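Local coordinates for protein ZYG-9 (Caenorhabditis elegans, PDB 2OF3) that helps organise microtubules and spindle poles during mitosis and meiosis in the one-cell embryo, and is required for default nucleus positioning in oocytes, at residues I15-E18 and K19-K22; S151-D154 and I155-L159; A233-F237 and E238-M242. All coordinates share one frame; numbering follows the deposited sequence.

Contact 1: I15-E18 and K19-K22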
# COMPACT_ATOMS: atom_id res chain seq x y z
N ILE A 15 3.28 -18.23 6.54
CA ILE A 15 1.85 -17.92 6.45
C ILE A 15 1.04 -18.85 7.36
O ILE A 15 0.17 -18.40 8.11
CB ILE A 15 1.28 -18.04 5.02
CG1 ILE A 15 1.98 -17.09 4.04
CG2 ILE A 15 -0.20 -17.72 5.01
CD1 ILE A 15 2.13 -15.67 4.55
N LYS A 16 1.32 -20.13 7.30
CA LYS A 16 0.63 -21.08 8.17
C LYS A 16 0.87 -20.81 9.66
O LYS A 16 -0.09 -20.84 10.43
CB LYS A 16 1.08 -22.48 7.79
CG LYS A 16 0.70 -23.49 8.82
CD LYS A 16 1.18 -24.83 8.40
CE LYS A 16 2.46 -25.16 9.12
NZ LYS A 16 2.95 -26.47 8.55
N GLU A 17 2.11 -20.55 10.09
CA GLU A 17 2.42 -20.25 11.49
C GLU A 17 1.69 -19.01 11.97
O GLU A 17 1.21 -19.00 13.08
CB GLU A 17 3.93 -20.14 11.71
CG GLU A 17 4.61 -21.50 11.60
CD GLU A 17 6.11 -21.52 11.94
OE1 GLU A 17 6.71 -20.45 12.24
OE2 GLU A 17 6.68 -22.66 11.88
N GLU A 18 1.55 -17.98 11.12
CA GLU A 18 0.79 -16.79 11.49
C GLU A 18 -0.71 -17.13 11.68
O GLU A 18 -1.36 -16.68 12.66
CB GLU A 18 0.95 -15.64 10.43
CG GLU A 18 0.20 -14.39 10.92
CD GLU A 18 0.50 -13.17 10.09
OE1 GLU A 18 1.54 -13.22 9.39
OE2 GLU A 18 -0.30 -12.17 10.16
N LYS A 19 -1.26 -17.92 10.76
CA LYS A 19 -2.67 -18.35 10.90
C LYS A 19 -2.90 -19.21 12.17
O LYS A 19 -4.01 -19.18 12.78
CB LYS A 19 -3.16 -19.10 9.66
CG LYS A 19 -3.21 -18.26 8.37
CD LYS A 19 -3.73 -19.20 7.28
CE LYS A 19 -3.87 -18.52 5.91
NZ LYS A 19 -4.94 -17.44 6.01
N GLN A 20 -1.88 -19.97 12.55
CA GLN A 20 -1.86 -20.79 13.76
C GLN A 20 -1.65 -20.00 15.02
O GLN A 20 -1.64 -20.60 16.11
CB GLN A 20 -0.78 -21.88 13.70
CG GLN A 20 -1.18 -22.95 12.72
CD GLN A 20 -0.06 -23.86 12.39
OE1 GLN A 20 1.10 -23.52 12.60
NE2 GLN A 20 -0.37 -25.03 11.82
N LEU A 21 -1.55 -18.67 14.88
CA LEU A 21 -1.30 -17.73 15.99
C LEU A 21 0.02 -18.00 16.66
O LEU A 21 0.17 -17.84 17.88
CB LEU A 21 -2.47 -17.70 17.01
CG LEU A 21 -3.89 -17.65 16.45
CD1 LEU A 21 -4.91 -17.69 17.65
CD2 LEU A 21 -4.11 -16.40 15.52
N LYS A 22 1.01 -18.37 15.86
CA LYS A 22 2.33 -18.66 16.32
C LYS A 22 3.36 -17.64 15.80
O LYS A 22 4.57 -17.80 15.98
CB LYS A 22 2.69 -20.09 15.92
CG LYS A 22 2.06 -21.12 16.87
CD LYS A 22 2.22 -22.53 16.31
CE LYS A 22 3.68 -22.97 16.21
NZ LYS A 22 3.83 -24.43 16.26
O HOH W 1 1.14 -27.89 11.17
O HOH W 2 5.74 -24.12 13.93
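Lys16 and Gln20, one helical turn apart, meet at an angle: the flat amide of Gln20 swings back across the lysine's aliphatic stem, with NE2 of Gln20 lying 3.5 Å from CG of Lys16. The glutamine gets there because CG sits beside its own backbone N (chi1 -72°) and the chain then runs extended, which also lays CG of Gln20 against the carbonyl oxygen of Lys16. The OE1 end of the amide is the one near Glu17, whose side chain it crosses with its plane turned only 18° from that of the carboxylate. The polar ends of Lys16 and Glu17 both turn to Gln13, one turn earlier. A water joins NE2 of Gln20, by a 3.3 Å bond, more weakly to NZ of Lys16. A second water takes over where charges do not meet: it donates to OE2 of Glu17 and accepts from NZ of Lys22, while OE2 of Glu17 and NZ of Lys22 themselves stay 5.5 Å apart. Ile15 and Lys19 make a different pair, running alongside each other in the same direction, with CG2 of Ile15 at 3.9 Å from CE of Lys19.

Underneath, the helix ends in a Schellman motif. Leu21 takes positive phi (61°), and two amides turn back into the last turn: Lys22 N reaches Glu17 O at 2.9 Å, while Leu21 N bonds Glu18 O at 3.0 Å from well above the carbonyl plane. This closes helix 10-19 and sends the chain into the loop before helix 33-44. The anchored side faces helix 127-139, where Lys19 NZ forms a salt bridge with Glu128 and Ile15 rests on Glu128 and Glu129; Glu18 touches Glu128 as well as Lys25 of the following loop.

Contact 2: S151-D154 and I155-L159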
# COMPACT_ATOMS: atom_id res chain seq x y z
N SER A 151 6.17 7.68 -6.86
CA SER A 151 6.84 6.38 -6.77
C SER A 151 5.97 5.44 -5.95
O SER A 151 5.88 4.24 -6.26
CB SER A 151 8.21 6.53 -6.08
OG SER A 151 9.15 7.09 -6.99
N VAL A 152 5.36 5.99 -4.91
CA VAL A 152 4.44 5.24 -4.04
C VAL A 152 3.21 4.84 -4.84
O VAL A 152 2.83 3.67 -4.78
CB VAL A 152 4.07 6.04 -2.82
CG1 VAL A 152 2.92 5.34 -2.05
CG2 VAL A 152 5.36 6.29 -1.93
N ARG A 153 2.66 5.73 -5.66
CA ARG A 153 1.47 5.37 -6.41
C ARG A 153 1.76 4.35 -7.44
O ARG A 153 0.89 3.51 -7.71
CB ARG A 153 0.78 6.57 -7.08
CG ARG A 153 -0.23 6.20 -8.18
CD ARG A 153 -1.51 5.36 -7.69
NE ARG A 153 -2.55 6.35 -7.59
CZ ARG A 153 -3.51 6.68 -8.47
NH1 ARG A 153 -3.89 6.00 -9.57
NH2 ARG A 153 -4.19 7.72 -8.10
N ASP A 154 2.95 4.38 -8.04
CA ASP A 154 3.33 3.33 -9.02
C ASP A 154 3.36 1.96 -8.37
O ASP A 154 2.95 0.96 -9.00
CB ASP A 154 4.70 3.58 -9.66
CG ASP A 154 4.74 4.85 -10.53
OD1 ASP A 154 3.67 5.22 -11.11
OD2 ASP A 154 5.83 5.47 -10.61
N ILE A 155 3.82 1.87 -7.12
CA ILE A 155 3.76 0.56 -6.38
C ILE A 155 2.30 0.19 -6.06
O ILE A 155 1.90 -0.92 -6.24
CB ILE A 155 4.63 0.56 -5.07
CG1 ILE A 155 6.11 0.71 -5.38
CG2 ILE A 155 4.37 -0.70 -4.18
CD1 ILE A 155 6.82 1.47 -4.27
N VAL A 156 1.49 1.15 -5.64
CA VAL A 156 0.08 0.89 -5.41
C VAL A 156 -0.57 0.36 -6.69
O VAL A 156 -1.41 -0.53 -6.61
CB VAL A 156 -0.63 2.16 -4.93
CG1 VAL A 156 -2.16 1.91 -4.85
CG2 VAL A 156 -0.11 2.55 -3.52
N ASN A 157 -0.24 0.91 -7.86
CA ASN A 157 -0.85 0.49 -9.14
C ASN A 157 -0.51 -0.97 -9.50
O ASN A 157 -1.36 -1.70 -10.03
CB ASN A 157 -0.43 1.42 -10.31
CG ASN A 157 -1.11 2.79 -10.26
OD1 ASN A 157 -2.11 3.00 -9.53
ND2 ASN A 157 -0.57 3.76 -11.03
N VAL A 158 0.70 -1.41 -9.19
CA VAL A 158 1.03 -2.85 -9.35
C VAL A 158 0.24 -3.76 -8.37
O VAL A 158 -0.35 -4.78 -8.77
CB VAL A 158 2.57 -3.09 -9.21
CG1 VAL A 158 2.92 -4.56 -9.39
CG2 VAL A 158 3.33 -2.21 -10.25
N LEU A 159 0.19 -3.38 -7.09
CA LEU A 159 -0.56 -4.13 -6.11
C LEU A 159 -2.04 -4.20 -6.41
O LEU A 159 -2.68 -5.19 -6.11
CB LEU A 159 -0.37 -3.50 -4.71
CG LEU A 159 0.97 -3.75 -4.04
CD1 LEU A 159 1.23 -2.72 -2.92
CD2 LEU A 159 0.96 -5.17 -3.50
O HOH W 3 1.85 3.32 -12.35
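Arg153 and Asn157 come together through two different first torsions: the arginine sends CG away from its backbone N (chi1 164°) and then bends at chi2 and chi3, while the asparagine keeps CG beside its own N (chi1 -74°), leaning back toward the preceding turn. The arginine therefore arches over the amide, and its CD comes within 3.1 Å of OD1 of Asn157. That oxygen lies at the edge of the guanidinium, in its plane, where NH1 of Arg153 makes a weak 3.5 Å bond to OD1 of Asn157. The two flat groups stand almost perpendicular, 82° apart. The amide's other end is used too: ND2 of Asn157 donates to a water at 2.8 Å, which in turn donates to OD1 of Asp154, tying the carboxylate and the amide across the turn. All this decorates a regular alpha-helix, 146-163, of the TOG domain, a HEAT-repeat array of paired helices; its i to i+4 bonds include Val156 N to Val152 O at 3.0 Å. Arg153 and Asn157 lie against helix 181-198, both touching Tyr193. A leucine in place of Arg153 would probably leave OD1 of Asn157 without its guanidinium partner and the amide freer to turn. The buried side of the same turns is apolar: Val152 and Ile155 pack on Leu108 of helix 101-120, and Val156 and Leu159 on Leu137 of helix 127-139. Among themselves the valines barely meet, CG1 of Val152 lying 4.4 Å from CG2 of Val156.

Contact 3: A233-F237 and E238-M242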
# COMPACT_ATOMS: atom_id res chain seq x y z
N ALA A 233 -17.61 9.95 -10.29
CA ALA A 233 -17.27 8.68 -10.96
C ALA A 233 -18.35 7.62 -10.66
O ALA A 233 -18.74 6.87 -11.56
CB ALA A 233 -15.88 8.19 -10.52
N CYS A 234 -18.85 7.59 -9.43
CA CYS A 234 -19.97 6.71 -9.02
C CYS A 234 -21.25 7.08 -9.77
O CYS A 234 -21.92 6.23 -10.37
CB CYS A 234 -20.22 6.87 -7.52
SG CYS A 234 -19.02 6.13 -6.39
N PHE A 235 -21.58 8.36 -9.78
CA PHE A 235 -22.72 8.84 -10.51
C PHE A 235 -22.70 8.36 -11.95
O PHE A 235 -23.70 7.87 -12.47
CB PHE A 235 -22.80 10.39 -10.44
CG PHE A 235 -24.06 10.96 -11.03
CD1 PHE A 235 -25.21 11.10 -10.24
CD2 PHE A 235 -24.12 11.28 -12.39
CE1 PHE A 235 -26.40 11.59 -10.81
CE2 PHE A 235 -25.30 11.77 -12.96
CZ PHE A 235 -26.45 11.93 -12.16
N LYS A 236 -21.57 8.50 -12.62
CA LYS A 236 -21.49 8.07 -14.00
C LYS A 236 -21.97 6.62 -14.23
O LYS A 236 -22.52 6.32 -15.30
CB LYS A 236 -20.08 8.19 -14.51
CG LYS A 236 -19.98 8.09 -16.00
CD LYS A 236 -18.53 8.17 -16.46
CE LYS A 236 -18.46 8.20 -18.00
NZ LYS A 236 -17.03 8.17 -18.50
N PHE A 237 -21.73 5.74 -13.26
CA PHE A 237 -22.16 4.34 -13.35
C PHE A 237 -23.57 4.05 -12.81
O PHE A 237 -24.30 3.26 -13.37
CB PHE A 237 -21.11 3.39 -12.73
CG PHE A 237 -19.87 3.28 -13.57
CD1 PHE A 237 -19.75 2.28 -14.55
CD2 PHE A 237 -18.83 4.21 -13.43
CE1 PHE A 237 -18.59 2.20 -15.38
CE2 PHE A 237 -17.68 4.15 -14.26
CZ PHE A 237 -17.56 3.15 -15.23
N GLU A 238 -23.98 4.71 -11.74
CA GLU A 238 -25.19 4.33 -11.06
C GLU A 238 -26.18 5.50 -10.94
O GLU A 238 -27.19 5.36 -10.24
CB GLU A 238 -24.83 3.74 -9.69
CG GLU A 238 -24.27 4.77 -8.72
CD GLU A 238 -23.95 4.20 -7.35
OE1 GLU A 238 -24.46 3.11 -7.05
OE2 GLU A 238 -23.19 4.85 -6.56
N GLY A 239 -25.90 6.64 -11.60
CA GLY A 239 -26.77 7.84 -11.48
C GLY A 239 -27.24 8.14 -10.06
O GLY A 239 -26.46 8.04 -9.12
N ASP A 240 -28.52 8.49 -9.90
CA ASP A 240 -29.11 8.92 -8.60
C ASP A 240 -29.04 7.96 -7.44
O ASP A 240 -29.31 8.37 -6.29
CB ASP A 240 -30.61 9.25 -8.74
CG ASP A 240 -30.90 10.52 -9.53
OD1 ASP A 240 -29.99 11.37 -9.81
OD2 ASP A 240 -32.11 10.66 -9.88
N GLN A 241 -28.76 6.68 -7.71
CA GLN A 241 -28.37 5.73 -6.67
C GLN A 241 -27.16 6.24 -5.89
O GLN A 241 -27.07 6.02 -4.69
CB GLN A 241 -27.98 4.39 -7.29
CG GLN A 241 -29.16 3.47 -7.66
CD GLN A 241 -30.07 3.20 -6.45
OE1 GLN A 241 -29.59 2.86 -5.35
NE2 GLN A 241 -31.39 3.37 -6.65
N MET A 242 -26.22 6.92 -6.57
CA MET A 242 -25.08 7.57 -5.86
C MET A 242 -25.60 8.35 -4.67
O MET A 242 -25.12 8.16 -3.54
CB MET A 242 -24.24 8.48 -6.76
CG MET A 242 -23.07 9.23 -5.99
SD MET A 242 -23.50 10.78 -5.18
CE MET A 242 -23.25 10.51 -3.54
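Gly239 lies over one face of the Phe235 ring, and this is the close-fitting part of the turn. CA of Gly239 sits 3.9 Å from the centroid of the Phe235 ring and 16° off the normal, a CH-pi contact set somewhat toward the rim. The ring is in place because Phe235 CG lies opposite its own backbone N, which carries the aromatic group along the helix toward its C-terminal end. Below it the backbone closes tightly, Gly239 N bonding Phe235 O at 2.7 Å. Cys234 O is gripped twice, by Phe237 N and by Glu238 N, the latter approaching nearly along the C=O axis at 2.9 Å. The side chain of Glu238 crowds the same oxygen: its CG is wedged between its backbone N and carbonyl carbon (chi1 68°), which presses CG of Glu238 to 3.2 Å from Cys234 O. Gly239 then leaves helical geometry with positive phi, and a type II' turn from Glu238 to Gln241 reverses the chain. Met242 follows on the buried flank, its CG 4.0 Å from CB of Cys234.

The outer side is looser. Asp240, on the exposed turn, runs alongside Phe235 and brings OD1 to the ring edge, 3.7 Å from CE1 of Phe235, with ring and carboxylate 54° apart. The carboxylate of Glu238 makes a long, weak ion pair with Lys204 and lies close to the like-charged Glu209, a proximity that might raise its proton affinity.

The whole forms the turn joining helix 221-238 to helix 241-246. Ala233 and Cys234 hold the first of these against Ile195 of helix 181-198, Phe237 and Glu238 touch Ile200 in a loop, and Met242 packs on Met249.

How the contacts relate
The three contacts follow one another along the chain and none touches another. Contact 1 ends helix 10-19 at the surface, contact 2 lies within helix 146-163 about 7 Å from the centre of the chain to its own centre, and contact 3 turns helix 221-238 into helix 241-246. Centres of contacts 1 and 2 are 28 Å apart, those of 2 and 3 27 Å, and those of 1 and 3 42 Å. Contacts 2 and 3 both fall in the range of the TOG domain family. Shared neighbours bridge successive contacts along this elongated all-helical array: helix 127-139 meets contacts 1 and 2, helix 181-198 meets contacts 2 and 3.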